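Local atomic coordinates of ABC transporter substrate-binding protein (Rhizobium radiobacter, PDB entry 6TFX), a protein that binds the opine mannopinic acid as a solute-binding protein and probably delivers it to an ABC transporter for import. Residues P247-K259 with K376-R388. Residues are numbered along the deposited sequence; the frame is centred on the assembly and turned at random.
Sequences PAELNLLHINITK and KDLSPIVLYGAAR. With N72 ((2~{R})-2-[[(3~{R},4~{R},5~{S})-3,4,5,6-tetrakis(oxidanyl)-2-oxidanylidene-hexyl]amino]pentanedioic acid), chain C; EDO (1,2-ethanediol), chain D.
With CG anti to the backbone N (chi1 -158°), Tyr384 carries its ring away from the neighbouring strand while its CB stays beside the imidazole of His254, 3.9 Å from CD2. His254 is turned differently, with CG anti to its carbonyl carbon (chi1 -65°), and the two side chains pass at a slant; a water joins NE2 of His254 to the carbonyl oxygen of Tyr384. Both belong to strands, 248-255 and 381-386, that run antiparallel, with His254 and Val382 forming a hydrogen-bonded pair: His254 N reaches Val382 O at 2.8 Å, and the return bond runs from Val382 N to His254 O, 2.9 Å.

Leu253, Ile255, Ile381 and Leu383 share the opposite face, where branched aliphatic chains suit a dry interior. Leu253 CD2 meets Ile381 CG2 at 3.9 Å, and helix 340-353 packs against Leu253 and Leu383. Gly385 sits opposite Asn251 in a non-hydrogen-bonded pair, their CA atoms only 3.9 Å apart.

Beyond the strand ends, Lys259, extended past CG, brings NZ to Asp377 O (2.8 Å). A water gathers Lys259 NZ, Asn256 ND2 and Asp377 OD1, the last also bonded to His417, while Asn256 OD1 accepts from Thr258 N in an Asx turn.

At the other end the pair opens onto the opine. Glu249 OE2 accepts from the ligand's N at 2.7 Å, and OE1 from a ligand hydroxyl. Tyr384 OH donates to the ligand's OE2, which lies at the edge of the ring, and the planar, two-pronged guanidinium of Arg388 meets the same carboxylate through NH1 and NH2 (NH2 to OE2, 2.8 Å). Acid facing amine and arginine facing carboxylate thus make this end of the strand pair a part of the mannopinic acid pocket probably matched in charge to its ligand.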
loop_
_atom_site.group_PDB
_atom_site.type_symbol
_atom_site.label_atom_id
_atom_site.label_comp_id
_atom_site.label_asym_id
_atom_site.label_seq_id
_atom_site.Cartn_x
_atom_site.Cartn_y
_atom_site.Cartn_z
ATOM N N PRO A 247 -8.764 1.438 1.139
ATOM C CA PRO A 247 -8.619 1.917 2.516
ATOM C C PRO A 247 -7.929 3.288 2.552
ATOM O O PRO A 247 -7.200 3.685 1.626
ATOM C CB PRO A 247 -7.729 0.845 3.161
ATOM C CG PRO A 247 -6.902 0.297 2.056
ATOM C CD PRO A 247 -7.726 0.447 0.784
ATOM N N ALA A 248 -8.146 3.998 3.639
ATOM C CA ALA A 248 -7.445 5.255 3.854
ATOM C C ALA A 248 -5.988 4.936 4.188
ATOM O O ALA A 248 -5.695 4.012 4.964
ATOM C CB ALA A 248 -8.091 6.009 4.990
ATOM N N GLU A 249 -5.059 5.679 3.568
ATOM C CA GLU A 249 -3.638 5.451 3.836
ATOM C C GLU A 249 -3.191 6.421 4.926
ATOM O O GLU A 249 -3.441 7.625 4.805
ATOM C CB GLU A 249 -2.827 5.714 2.552
ATOM C CG GLU A 249 -3.167 4.734 1.446
ATOM C CD GLU A 249 -2.325 5.006 0.217
ATOM O OE1 GLU A 249 -2.673 5.930 -0.552
ATOM O OE2 GLU A 249 -1.305 4.308 0.033
ATOM N N LEU A 250 -2.577 5.905 5.998
ATOM C CA LEU A 250 -2.131 6.776 7.092
ATOM C C LEU A 250 -0.736 7.283 6.826
ATOM O O LEU A 250 0.175 6.475 6.571
ATOM C CB LEU A 250 -2.122 6.003 8.429
ATOM C CG LEU A 250 -1.542 6.693 9.675
ATOM C CD1 LEU A 250 -2.269 7.985 10.016
ATOM C CD2 LEU A 250 -1.555 5.755 10.856
ATOM N N ASN A 251 -0.559 8.614 6.978
ATOM C CA ASN A 251 0.728 9.275 6.822
ATOM C C ASN A 251 1.316 9.489 8.203
ATOM O O ASN A 251 0.606 9.975 9.092
ATOM C CB ASN A 251 0.526 10.647 6.166
ATOM C CG ASN A 251 -0.264 10.532 4.886
ATOM O OD1 ASN A 251 -1.427 10.992 4.791
ATOM N ND2 ASN A 251 0.324 9.876 3.908
ATOM N N LEU A 252 2.580 9.125 8.389
ATOM C CA LEU A 252 3.245 9.353 9.672
ATOM C C LEU A 252 4.617 9.915 9.404
ATOM O O LEU A 252 5.193 9.618 8.344
ATOM C CB LEU A 252 3.477 8.041 10.421
ATOM C CG LEU A 252 2.225 7.315 10.915
ATOM C CD1 LEU A 252 2.059 5.971 10.191
ATOM C CD2 LEU A 252 2.316 7.084 12.410
ATOM N N LEU A 253 5.183 10.625 10.395
ATOM C CA LEU A 253 6.603 11.005 10.377
ATOM C C LEU A 253 7.266 9.926 11.223
ATOM O O LEU A 253 7.062 9.893 12.451
ATOM C CB LEU A 253 6.811 12.369 11.078
ATOM C CG LEU A 253 6.246 13.557 10.344
ATOM C CD1 LEU A 253 6.208 14.786 11.270
ATOM C CD2 LEU A 253 7.098 13.853 9.106
ATOM N N HIS A 254 8.032 9.010 10.575
ATOM C CA HIS A 254 8.768 7.957 11.278
ATOM C C HIS A 254 10.121 8.562 11.597
ATOM O O HIS A 254 10.838 8.955 10.675
ATOM C CB HIS A 254 8.971 6.740 10.378
ATOM C CG HIS A 254 7.672 6.092 10.031
ATOM N ND1 HIS A 254 7.118 5.110 10.843
ATOM C CD2 HIS A 254 6.851 6.321 8.980
ATOM C CE1 HIS A 254 5.965 4.779 10.272
ATOM N NE2 HIS A 254 5.755 5.466 9.145
ATOM N N ILE A 255 10.460 8.659 12.880
ATOM C CA ILE A 255 11.718 9.328 13.287
ATOM C C ILE A 255 12.753 8.266 13.619
ATOM O O ILE A 255 12.482 7.427 14.482
ATOM C CB ILE A 255 11.473 10.234 14.535
ATOM C CG1 ILE A 255 10.397 11.336 14.253
ATOM C CG2 ILE A 255 12.800 10.851 15.032
ATOM C CD1 ILE A 255 9.874 11.962 15.646
ATOM N N ASN A 256 13.957 8.362 13.036
ATOM C CA ASN A 256 14.997 7.390 13.368
ATOM C C ASN A 256 15.490 7.751 14.764
ATOM O O ASN A 256 16.260 8.707 14.930
ATOM C CB ASN A 256 16.136 7.389 12.339
ATOM C CG ASN A 256 17.147 6.319 12.620
ATOM O OD1 ASN A 256 17.314 5.877 13.758
ATOM N ND2 ASN A 256 17.855 5.893 11.598
ATOM N N ILE A 257 15.044 6.959 15.765
ATOM C CA ILE A 257 15.354 7.226 17.181
ATOM C C ILE A 257 16.816 6.967 17.553
ATOM O O ILE A 257 17.199 7.256 18.689
ATOM C CB ILE A 257 14.396 6.443 18.102
ATOM C CG1 ILE A 257 14.656 4.924 17.989
ATOM C CG2 ILE A 257 12.909 6.832 17.774
ATOM C CD1 ILE A 257 13.894 4.068 19.016
ATOM N N THR A 258 17.635 6.419 16.629
ATOM C CA THR A 258 19.031 6.139 16.977
ATOM C C THR A 258 19.957 7.269 16.536
ATOM O O THR A 258 21.145 7.213 16.842
ATOM C CB THR A 258 19.490 4.812 16.326
ATOM O OG1 THR A 258 19.582 4.986 14.919
ATOM C CG2 THR A 258 18.568 3.639 16.649
ATOM N N LYS A 259 19.445 8.242 15.753
ATOM C CA LYS A 259 20.318 9.283 15.204
ATOM C C LYS A 259 20.138 10.625 15.911
ATOM O O LYS A 259 19.057 11.220 15.851
ATOM C CB LYS A 259 20.061 9.484 13.687
ATOM C CG LYS A 259 20.462 8.305 12.809
ATOM C CD LYS A 259 20.158 8.584 11.325
ATOM C CE LYS A 259 20.661 7.462 10.449
ATOM N NZ LYS A 259 20.301 7.667 9.012
ATOM N N LYS A 376 17.608 2.520 2.518
ATOM C CA LYS A 376 19.052 2.488 2.727
ATOM C C LYS A 376 19.383 3.336 3.986
ATOM O O LYS A 376 20.565 3.606 4.261
ATOM C CB LYS A 376 19.808 3.019 1.503
ATOM C CG LYS A 376 19.787 2.065 0.324
ATOM C CD LYS A 376 20.569 2.665 -0.838
ATOM C CE LYS A 376 20.659 1.737 -2.026
ATOM N NZ LYS A 376 21.222 2.431 -3.216
ATOM N N ASP A 377 18.337 3.774 4.732
ATOM C CA ASP A 377 18.459 4.536 5.985
ATOM C C ASP A 377 19.081 5.908 5.728
ATOM O O ASP A 377 19.836 6.429 6.562
ATOM C CB ASP A 377 19.319 3.747 6.996
ATOM C CG ASP A 377 18.679 3.463 8.319
ATOM O OD1 ASP A 377 17.591 4.039 8.592
ATOM O OD2 ASP A 377 19.272 2.681 9.104
ATOM N N LEU A 378 18.750 6.496 4.577
ATOM C CA LEU A 378 19.373 7.764 4.195
ATOM C C LEU A 378 18.654 9.004 4.700
ATOM O O LEU A 378 19.195 10.100 4.535
ATOM C CB LEU A 378 19.583 7.840 2.674
ATOM C CG LEU A 378 20.582 6.818 2.102
ATOM C CD1 LEU A 378 20.597 6.833 0.594
ATOM C CD2 LEU A 378 22.007 7.051 2.624
ATOM N N SER A 379 17.459 8.852 5.309
ATOM C CA SER A 379 16.752 10.039 5.816
ATOM C C SER A 379 16.557 9.926 7.346
ATOM O O SER A 379 16.134 8.851 7.816
ATOM C CB SER A 379 15.389 10.196 5.139
ATOM O OG SER A 379 14.828 11.476 5.412
ATOM N N PRO A 380 16.778 11.017 8.116
ATOM C CA PRO A 380 16.605 10.938 9.589
ATOM C C PRO A 380 15.147 10.841 10.023
ATOM O O PRO A 380 14.851 10.434 11.155
ATOM C CB PRO A 380 17.214 12.247 10.090
ATOM C CG PRO A 380 17.081 13.195 8.940
ATOM C CD PRO A 380 17.307 12.339 7.711
ATOM N N ILE A 381 14.243 11.322 9.164
ATOM C CA ILE A 381 12.805 11.261 9.388
ATOM C C ILE A 381 12.233 10.870 8.044
ATOM O O ILE A 381 12.709 11.344 7.028
ATOM C CB ILE A 381 12.224 12.621 9.848
ATOM C CG1 ILE A 381 12.891 13.092 11.164
ATOM C CG2 ILE A 381 10.679 12.500 10.045
ATOM C CD1 ILE A 381 12.531 14.643 11.505
ATOM N N VAL A 382 11.212 10.020 8.042
ATOM C CA VAL A 382 10.585 9.557 6.804
ATOM C C VAL A 382 9.094 9.823 6.871
ATOM O O VAL A 382 8.429 9.304 7.771
ATOM C CB VAL A 382 10.870 8.029 6.597
ATOM C CG1 VAL A 382 10.094 7.488 5.391
ATOM C CG2 VAL A 382 12.377 7.746 6.442
ATOM N N LEU A 383 8.567 10.616 5.933
ATOM C CA LEU A 383 7.122 10.864 5.858
ATOM C C LEU A 383 6.609 9.772 4.882
ATOM O O LEU A 383 6.845 9.867 3.661
ATOM C CB LEU A 383 6.851 12.289 5.315
ATOM C CG LEU A 383 5.373 12.573 4.998
ATOM C CD1 LEU A 383 4.524 12.474 6.250
ATOM C CD2 LEU A 383 5.227 13.930 4.321
ATOM N N TYR A 384 5.924 8.759 5.417
ATOM C CA TYR A 384 5.478 7.612 4.625
ATOM C C TYR A 384 3.958 7.505 4.811
ATOM O O TYR A 384 3.447 7.693 5.926
ATOM C CB TYR A 384 6.133 6.343 5.194
ATOM C CG TYR A 384 6.197 5.185 4.222
ATOM C CD1 TYR A 384 7.255 5.067 3.314
ATOM C CD2 TYR A 384 5.202 4.204 4.207
ATOM C CE1 TYR A 384 7.327 3.991 2.429
ATOM C CE2 TYR A 384 5.254 3.136 3.312
ATOM C CZ TYR A 384 6.301 3.055 2.399
ATOM O OH TYR A 384 6.423 1.982 1.554
ATOM N N GLY A 385 3.252 7.159 3.741
ATOM C CA GLY A 385 1.800 7.015 3.824
ATOM C C GLY A 385 1.390 5.679 3.247
ATOM O O GLY A 385 1.708 5.384 2.089
ATOM N N ALA A 386 0.691 4.857 4.033
ATOM C CA ALA A 386 0.308 3.529 3.528
ATOM C C ALA A 386 -0.804 2.942 4.367
ATOM O O ALA A 386 -1.044 3.385 5.495
ATOM C CB ALA A 386 1.502 2.581 3.609
ATOM N N ALA A 387 -1.440 1.908 3.808
ATOM C CA ALA A 387 -2.403 1.076 4.525
ATOM C C ALA A 387 -1.968 -0.377 4.336
ATOM O O ALA A 387 -1.262 -0.695 3.366
ATOM C CB ALA A 387 -3.831 1.267 4.005
ATOM N N ARG A 388 -2.411 -1.274 5.241
ATOM C CA ARG A 388 -2.102 -2.695 5.094
ATOM C C ARG A 388 -3.412 -3.455 5.375
ATOM O O ARG A 388 -4.451 -2.813 5.627
ATOM C CB ARG A 388 -0.990 -3.107 6.086
ATOM C CG ARG A 388 0.407 -2.532 5.718
ATOM C CD ARG A 388 0.901 -3.121 4.389
ATOM N NE ARG A 388 2.261 -2.718 4.011
ATOM C CZ ARG A 388 2.538 -1.779 3.119
ATOM N NH1 ARG A 388 1.565 -1.035 2.600
ATOM N NH2 ARG A 388 3.797 -1.548 2.762
HETATM O OAB N72 C . -1.048 13.177 0.872
HETATM C CAF N72 C . -0.529 11.898 1.287
HETATM C CAG N72 C . 0.031 10.961 0.165
HETATM O OAC N72 C . -0.357 11.340 -1.116
HETATM C CAH N72 C . -0.065 9.490 0.575
HETATM O OAM N72 C . -0.851 9.077 1.627
HETATM C CAI N72 C . -0.376 8.217 -0.188
HETATM O OAD N72 C . -1.265 8.478 -1.252
HETATM C CAJ N72 C . 0.865 7.408 -0.478
HETATM O OAE N72 C . 1.860 7.558 0.275
HETATM C CAK N72 C . 0.914 6.467 -1.715
HETATM N N N72 C . 0.935 5.080 -1.314
HETATM C CA N72 C . 2.045 4.241 -1.565
HETATM C C N72 C . 3.341 4.871 -1.993
HETATM O O N72 C . 4.378 5.290 -1.339
HETATM C CB N72 C . 2.148 3.178 -0.468
HETATM C CG N72 C . 3.494 2.508 -0.190
HETATM C CD N72 C . 3.362 1.089 0.368
HETATM O OE1 N72 C . 2.374 0.342 0.071
HETATM O OE2 N72 C . 4.265 0.660 1.120
HETATM O OXT N72 C . 3.243 4.858 -3.234
HETATM C C1 EDO D . 23.617 5.554 14.682
HETATM O O1 EDO D . 23.669 6.759 15.424
HETATM C C2 EDO D . 23.394 5.885 13.193
HETATM O O2 EDO D . 23.625 4.743 12.394
HETATM O O HOH W 1 -1.323 1.794 0.986
HETATM O O HOH W 2 3.408 5.137 7.247
HETATM O O HOH W 3 16.752 10.903 13.179
HETATM O O HOH W 4 17.606 6.813 9.007
HETATM O O HOH W 5 20.098 4.028 11.565
#